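Local coordinates for protein BtGH115A (Bacteroides thetaiotaomicron, PDB 5BY3) that probably releases alpha-linked 4-O-methyl-glucuronic acid from decorated arabinogalactans by hydrolysis, as a family GH115 glycoside hydrolase, at residues G371-F376 and Q416-A421. Numbering follows the deposited sequence.
Sequences GYIRHF and QQMKQA
Gln-417 reaches from the helix to the 371-376 loop, its side chain sliding past that of Ile-373 in the opposite direction. The chain bends at chi2, and its terminal amide lies against the backbone and CB of Ile-373. Nearer the helix, Gln-417 CG approaches Gly-371 O at 3.2 Å.

With CG1 of Ile-373 beside its own backbone N (chi1 -64°) and CD1 carried on in an extended direction (chi2 169°), CD1 meets Ala-421 CB at 3.7 Å and the selenium, SE, of selenomethionine Met-418 at 4.0 Å, an apolar contact on both counts. Ile-373 CG2 also lies over one face of the Phe-376 ring, offset toward the rim. That ring turns its edge to the helix: CE2 is 3.8 Å from Ala-421 CA, and the ring plane stands 67° from the Gln-417 amide. Gln-420 crosses the ring at about a right angle, with OE1 3.9 Å from Phe-376 CZ.

An alanine in place of Gln-417 would probably open a gap beside Ile-373 and the Phe-376 ring edge, and leave Gly-371 O with CB alone of that side chain nearby.

The contact packs the loop after strand 362-366 against helix 411-423 within the TIM-barrel-type domain. Val-390 of strand 388-393 touches both Ile-373 and Met-418, while helix 441-452 meets Met-418 through Phe-447 and Met-450.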
loop_
_atom_site.group_PDB
_atom_site.type_symbol
_atom_site.label_atom_id
_atom_site.label_comp_id
_atom_site.label_asym_id
_atom_site.label_seq_id
_atom_site.Cartn_x
_atom_site.Cartn_y
_atom_site.Cartn_z
ATOM N N GLY A 371 -5.920 0.161 6.168
ATOM C CA GLY A 371 -5.702 -1.095 5.444
ATOM C C GLY A 371 -6.790 -2.156 5.614
ATOM O O GLY A 371 -6.567 -3.350 5.311
ATOM N N TYR A 372 -7.959 -1.725 6.110
ATOM C CA TYR A 372 -9.174 -2.557 6.141
ATOM C C TYR A 372 -10.227 -2.088 5.155
ATOM O O TYR A 372 -10.866 -1.034 5.340
ATOM C CB TYR A 372 -9.767 -2.605 7.543
ATOM C CG TYR A 372 -8.791 -3.137 8.569
ATOM C CD1 TYR A 372 -8.516 -4.519 8.666
ATOM C CD2 TYR A 372 -8.099 -2.253 9.427
ATOM C CE1 TYR A 372 -7.622 -5.017 9.624
ATOM C CE2 TYR A 372 -7.197 -2.740 10.360
ATOM C CZ TYR A 372 -6.960 -4.109 10.456
ATOM O OH TYR A 372 -6.090 -4.547 11.423
ATOM N N ILE A 373 -10.391 -2.873 4.094
ATOM C CA ILE A 373 -11.363 -2.572 3.007
ATOM C C ILE A 373 -12.805 -2.449 3.530
ATOM O O ILE A 373 -13.314 -3.382 4.172
ATOM C CB ILE A 373 -11.222 -3.599 1.854
ATOM C CG1 ILE A 373 -9.831 -3.433 1.246
ATOM C CG2 ILE A 373 -12.286 -3.382 0.779
ATOM C CD1 ILE A 373 -9.396 -4.510 0.265
ATOM N N ARG A 374 -13.451 -1.300 3.276
ATOM C CA ARG A 374 -14.827 -1.064 3.799
ATOM C C ARG A 374 -15.924 -1.858 3.033
ATOM O O ARG A 374 -16.899 -2.316 3.627
ATOM C CB ARG A 374 -15.176 0.426 3.891
ATOM C CG ARG A 374 -14.381 1.225 4.932
ATOM C CD ARG A 374 -15.279 2.314 5.509
ATOM N NE ARG A 374 -14.675 3.089 6.579
ATOM C CZ ARG A 374 -14.889 2.896 7.870
ATOM N NH1 ARG A 374 -15.709 1.919 8.298
ATOM N NH2 ARG A 374 -14.282 3.675 8.748
ATOM N N HIS A 375 -15.758 -2.041 1.723
ATOM C CA HIS A 375 -16.823 -2.679 0.963
ATOM C C HIS A 375 -16.328 -3.599 -0.123
ATOM O O HIS A 375 -15.472 -3.222 -0.941
ATOM C CB HIS A 375 -17.813 -1.643 0.387
ATOM C CG HIS A 375 -18.957 -2.262 -0.345
ATOM N ND1 HIS A 375 -20.144 -2.585 0.275
ATOM C CD2 HIS A 375 -19.079 -2.669 -1.633
ATOM C CE1 HIS A 375 -20.955 -3.143 -0.606
ATOM N NE2 HIS A 375 -20.328 -3.217 -1.767
ATOM N N PHE A 376 -16.899 -4.798 -0.109
ATOM C CA PHE A 376 -16.719 -5.822 -1.141
ATOM C C PHE A 376 -17.954 -5.936 -2.065
ATOM O O PHE A 376 -19.093 -5.899 -1.569
ATOM C CB PHE A 376 -16.395 -7.159 -0.474
ATOM C CG PHE A 376 -15.095 -7.155 0.258
ATOM C CD1 PHE A 376 -15.035 -6.761 1.607
ATOM C CD2 PHE A 376 -13.899 -7.504 -0.407
ATOM C CE1 PHE A 376 -13.811 -6.733 2.285
ATOM C CE2 PHE A 376 -12.685 -7.459 0.264
ATOM C CZ PHE A 376 -12.646 -7.095 1.623
ATOM N N GLN A 416 -3.656 -10.409 3.249
ATOM C CA GLN A 416 -4.958 -11.009 3.467
ATOM C C GLN A 416 -6.140 -10.157 2.993
ATOM O O GLN A 416 -7.147 -10.706 2.547
ATOM C CB GLN A 416 -5.137 -11.573 4.877
ATOM C CG GLN A 416 -5.838 -10.686 5.898
ATOM C CD GLN A 416 -7.368 -10.665 5.848
ATOM O OE1 GLN A 416 -8.053 -11.662 5.596
ATOM N NE2 GLN A 416 -7.904 -9.505 6.129
ATOM N N GLN A 417 -6.017 -8.843 3.095
ATOM C CA GLN A 417 -7.050 -7.965 2.645
ATOM C C GLN A 417 -7.130 -7.946 1.129
ATOM O O GLN A 417 -8.234 -7.999 0.581
ATOM C CB GLN A 417 -6.876 -6.557 3.212
ATOM C CG GLN A 417 -7.334 -6.403 4.671
ATOM C CD GLN A 417 -8.848 -6.560 4.820
ATOM O OE1 GLN A 417 -9.332 -7.457 5.537
ATOM N NE2 GLN A 417 -9.610 -5.695 4.116
HETATM N N MSE A 418 -5.974 -7.911 0.468
HETATM C CA MSE A 418 -5.920 -7.698 -0.981
HETATM C C MSE A 418 -6.198 -8.983 -1.721
HETATM O O MSE A 418 -6.792 -8.954 -2.795
HETATM C CB MSE A 418 -4.604 -7.079 -1.503
HETATM C CG MSE A 418 -4.345 -5.682 -0.987
HETATM SE SE MSE A 418 -5.792 -4.411 -1.369
HETATM C CE MSE A 418 -5.693 -4.520 -3.336
ATOM N N LYS A 419 -5.750 -10.102 -1.172
ATOM C CA LYS A 419 -6.146 -11.427 -1.660
ATOM C C LYS A 419 -7.678 -11.544 -1.596
ATOM O O LYS A 419 -8.317 -11.883 -2.602
ATOM C CB LYS A 419 -5.458 -12.533 -0.853
ATOM C CG LYS A 419 -6.019 -13.930 -1.005
ATOM C CD LYS A 419 -5.389 -14.689 -2.165
ATOM C CE LYS A 419 -6.001 -16.080 -2.308
ATOM N NZ LYS A 419 -5.515 -16.719 -3.563
ATOM N N GLN A 420 -8.259 -11.217 -0.447
ATOM C CA GLN A 420 -9.702 -11.217 -0.333
ATOM C C GLN A 420 -10.346 -10.306 -1.370
ATOM O O GLN A 420 -11.309 -10.714 -2.014
ATOM C CB GLN A 420 -10.188 -10.912 1.082
ATOM C CG GLN A 420 -11.663 -11.263 1.299
ATOM C CD GLN A 420 -12.036 -11.360 2.763
ATOM O OE1 GLN A 420 -11.912 -10.389 3.508
ATOM N NE2 GLN A 420 -12.501 -12.529 3.184
ATOM N N ALA A 421 -9.793 -9.111 -1.568
ATOM C CA ALA A 421 -10.302 -8.183 -2.578
ATOM C C ALA A 421 -10.352 -8.793 -3.991
ATOM O O ALA A 421 -11.383 -8.691 -4.681
ATOM C CB ALA A 421 -9.495 -6.889 -2.574
#